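Local structure of tRNA (adenine(9)-N1)-methyltransferase (Sulfolobus acidocaldarius, 5A7Z) at residues 246-251 against 257-262. The protein catalyses the S-adenosyl-L-methionine-dependent methylation of N1 of adenosine at position 9 in tRNA. Sequence-based numbering, arbitrary orientation.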
ATOM      1  N   LEU A 246      -3.262   7.797  -2.892  1.00 28.73           N
ATOM      2  CA  LEU A 246      -2.572   6.610  -2.378  1.00 29.05           C
ATOM      3  C   LEU A 246      -2.519   5.505  -3.444  1.00 29.17           C
ATOM      4  O   LEU A 246      -1.471   4.954  -3.746  1.00 30.22           O
ATOM      5  CB  LEU A 246      -3.309   6.091  -1.168  1.00 31.49           C
ATOM      6  CG  LEU A 246      -2.711   4.835  -0.537  1.00 33.87           C
ATOM      7  CD1 LEU A 246      -1.279   5.102  -0.173  1.00 34.72           C
ATOM      8  CD2 LEU A 246      -3.501   4.439   0.706  1.00 36.48           C
ATOM      9  N   GLU A 247      -3.662   5.186  -4.022  1.00 31.83           N
ATOM     10  CA  GLU A 247      -3.709   4.125  -5.014  1.00 33.59           C
ATOM     11  C   GLU A 247      -2.825   4.410  -6.242  1.00 34.33           C
ATOM     12  O   GLU A 247      -2.201   3.502  -6.787  1.00 33.23           O
ATOM     13  CB  GLU A 247      -5.143   3.843  -5.450  1.00 35.97           C
ATOM     14  CG  GLU A 247      -5.198   2.717  -6.451  1.00 37.67           C
ATOM     15  CD  GLU A 247      -6.600   2.248  -6.767  1.00 42.23           C
ATOM     16  OE1 GLU A 247      -7.515   2.545  -5.982  1.00 48.59           O
ATOM     17  OE2 GLU A 247      -6.785   1.573  -7.819  1.00 45.90           O
ATOM     18  N   ILE A 248      -2.746   5.664  -6.653  1.00 33.16           N
ATOM     19  CA  ILE A 248      -1.850   6.030  -7.736  1.00 34.74           C
ATOM     20  C   ILE A 248      -0.406   5.717  -7.405  1.00 34.59           C
ATOM     21  O   ILE A 248       0.347   5.242  -8.271  1.00 34.27           O
ATOM     22  CB  ILE A 248      -1.958   7.522  -8.102  1.00 34.43           C
ATOM     23  CG1 ILE A 248      -3.279   7.796  -8.830  1.00 37.81           C
ATOM     24  CG2 ILE A 248      -0.774   7.938  -8.965  1.00 37.13           C
ATOM     25  CD1 ILE A 248      -3.674   9.261  -8.881  1.00 38.43           C
ATOM     26  N   ILE A 249       0.014   6.066  -6.193  1.00 35.51           N
ATOM     27  CA  ILE A 249       1.415   5.857  -5.786  1.00 34.28           C
ATOM     28  C   ILE A 249       1.668   4.353  -5.826  1.00 31.73           C
ATOM     29  O   ILE A 249       2.661   3.891  -6.343  1.00 31.91           O
ATOM     30  CB  ILE A 249       1.720   6.371  -4.342  1.00 35.72           C
ATOM     31  CG1 ILE A 249       1.323   7.839  -4.138  1.00 40.81           C
ATOM     32  CG2 ILE A 249       3.191   6.199  -4.000  1.00 32.74           C
ATOM     33  CD1 ILE A 249       2.032   8.807  -5.047  1.00 40.40           C
ATOM     34  N   LEU A 250       0.757   3.602  -5.258  1.00 32.06           N
ATOM     35  CA  LEU A 250       0.919   2.159  -5.163  1.00 32.78           C
ATOM     36  C   LEU A 250       0.826   1.475  -6.551  1.00 32.93           C
ATOM     37  O   LEU A 250       1.493   0.491  -6.772  1.00 34.33           O
ATOM     38  CB  LEU A 250      -0.099   1.582  -4.188  1.00 32.87           C
ATOM     39  CG  LEU A 250       0.022   2.045  -2.726  1.00 37.28           C
ATOM     40  CD1 LEU A 250      -1.210   1.619  -1.934  1.00 38.88           C
ATOM     41  CD2 LEU A 250       1.276   1.481  -2.074  1.00 37.22           C
ATOM     42  N   ARG A 251       0.060   2.037  -7.494  1.00 32.95           N
ATOM     43  CA  ARG A 251       0.013   1.477  -8.854  1.00 36.17           C
ATOM     44  C   ARG A 251       1.400   1.477  -9.395  1.00 32.88           C
ATOM     45  O   ARG A 251       1.808   0.558 -10.061  1.00 29.28           O
ATOM     46  CB  ARG A 251      -0.792   2.339  -9.844  1.00 42.49           C
ATOM     47  CG  ARG A 251      -2.261   2.580  -9.585  1.00 45.24           C
ATOM     48  CD  ARG A 251      -3.021   1.330  -9.393  1.00 46.09           C
ATOM     49  NE  ARG A 251      -4.445   1.480  -9.749  1.00 44.63           N
ATOM     50  CZ  ARG A 251      -5.025   0.837 -10.753  1.00 45.10           C
ATOM     51  NH1 ARG A 251      -4.301   0.118 -11.599  1.00 48.92           N
ATOM     52  NH2 ARG A 251      -6.312   0.950 -10.950  1.00 51.89           N
ATOM     53  N   GLN A 257       3.176   0.357 -12.813  1.00 39.03           N
ATOM     54  CA  GLN A 257       2.392   1.070 -13.730  1.00 38.47           C
ATOM     55  C   GLN A 257       3.017   2.411 -13.998  1.00 43.82           C
ATOM     56  O   GLN A 257       3.713   2.997 -13.161  1.00 39.65           O
ATOM     57  CB  GLN A 257       0.986   1.246 -13.215  1.00 44.22           C
ATOM     58  CG  GLN A 257      -0.050   0.690 -14.154  1.00 45.28           C
ATOM     59  CD  GLN A 257      -1.453   1.115 -13.816  1.00 50.90           C
ATOM     60  OE1 GLN A 257      -1.745   1.498 -12.691  1.00 52.34           O
ATOM     61  NE2 GLN A 257      -2.341   1.062 -14.808  1.00 58.23           N
ATOM     62  N   SER A 258       2.804   2.863 -15.219  1.00 43.05           N
ATOM     63  CA  SER A 258       3.034   4.238 -15.604  1.00 40.24           C
ATOM     64  C   SER A 258       2.215   5.205 -14.698  1.00 35.86           C
ATOM     65  O   SER A 258       1.032   4.954 -14.385  1.00 34.11           O
ATOM     66  CB  SER A 258       2.613   4.371 -17.069  1.00 41.78           C
ATOM     67  OG  SER A 258       2.780   5.654 -17.525  1.00 47.02           O
ATOM     68  N   LEU A 259       2.842   6.296 -14.287  1.00 33.98           N
ATOM     69  CA  LEU A 259       2.148   7.361 -13.577  1.00 38.08           C
ATOM     70  C   LEU A 259       0.953   7.835 -14.383  1.00 40.90           C
ATOM     71  O   LEU A 259      -0.172   7.881 -13.881  1.00 40.39           O
ATOM     72  CB  LEU A 259       3.099   8.534 -13.333  1.00 42.07           C
ATOM     73  CG  LEU A 259       2.508   9.718 -12.559  1.00 45.57           C
ATOM     74  CD1 LEU A 259       1.620   9.250 -11.422  1.00 43.32           C
ATOM     75  CD2 LEU A 259       3.610  10.619 -12.025  1.00 45.47           C
ATOM     76  N   GLU A 260       1.183   8.108 -15.662  1.00 47.48           N
ATOM     77  CA  GLU A 260       0.108   8.476 -16.575  1.00 50.91           C
ATOM     78  C   GLU A 260      -1.060   7.485 -16.551  1.00 44.12           C
ATOM     79  O   GLU A 260      -2.220   7.893 -16.495  1.00 40.72           O
ATOM     80  CB  GLU A 260       0.644   8.620 -18.001  1.00 62.89           C
ATOM     81  CG  GLU A 260      -0.395   9.074 -19.012  1.00 69.02           C
ATOM     82  CD  GLU A 260       0.182   9.251 -20.403  1.00 74.95           C
ATOM     83  OE1 GLU A 260       1.389   8.982 -20.585  1.00 85.02           O
ATOM     84  OE2 GLU A 260      -0.569   9.659 -21.312  1.00 83.76           O
ATOM     85  N   GLU A 261      -0.759   6.188 -16.600  1.00 47.85           N
ATOM     86  CA  GLU A 261      -1.811   5.174 -16.656  1.00 51.67           C
ATOM     87  C   GLU A 261      -2.411   4.926 -15.300  1.00 49.24           C
ATOM     88  O   GLU A 261      -3.566   4.514 -15.194  1.00 46.84           O
ATOM     89  CB  GLU A 261      -1.258   3.851 -17.199  1.00 56.81           C
ATOM     90  CG  GLU A 261      -0.728   3.942 -18.627  1.00 69.17           C
ATOM     91  CD  GLU A 261      -1.812   3.740 -19.698  1.00 77.12           C
ATOM     92  OE1 GLU A 261      -2.761   4.583 -19.805  1.00 69.42           O
ATOM     93  OE2 GLU A 261      -1.693   2.741 -20.456  1.00 77.65           O
ATOM     94  N   ALA A 262      -1.594   5.101 -14.263  1.00 47.01           N
ATOM     95  CA  ALA A 262      -2.074   4.987 -12.898  1.00 43.12           C
ATOM     96  C   ALA A 262      -3.112   6.081 -12.668  1.00 39.84           C
ATOM     97  O   ALA A 262      -4.171   5.833 -12.126  1.00 36.51           O
ATOM     98  CB  ALA A 262      -0.915   5.111 -11.919  1.00 40.48           C
TER
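R251, in the last turns of helix 242-255, meets Q257, just before helix 259-265, through the backbone. Q257 N donates a fairly straight hydrogen bond to R251 O (3.1 Å, N-H...O 160°). The two helices follow one another in the chain, joined by a short turn, at the C-terminal end of the Trm10 SPOUT methyltransferase domain. The second helix starts with S258 as its N-cap residue. The CA atoms come closest at R251 with Q257 and at I248 with A262.

The side chains of R251 and Q257 lie side by side and point the same way. Their guanidinium and amide planes are 21° apart. R251 NH1 reaches Q257 OE1 at 3.1 Å, but the bond is bent and weak, and OE1 lies oblique to the guanidinium. The R251 chain turns about CB-CG (chi2 -54°), which brings NE back to E247 one turn earlier. R251 NE forms a salt bridge to E247 OE2 at 3.0 Å; the hydrogen bonds from NE and NH2 to that one oxygen are both bent and weak. E247 thus reaches the guanidinium from within its own helix, while Q257 meets it from across the turn. An alanine in place of R251 would probably leave the E247 carboxylate without its charged mate and Q257 OE1 without this donor.

Beside the polar pair the packing is apolar. The methyl of A262 sits against the R251 stem, with CB to CB at 3.5 Å. F142 of helix 122-142 also touches the R251 side chain, and L266 packs on both R251 and I248. I248 CG2, set anti to the backbone N, is the branch that faces both A262 CB, at 4.1 Å, and a methyl of L259, with I248 CG2 to L259 CD1 at 3.7 Å.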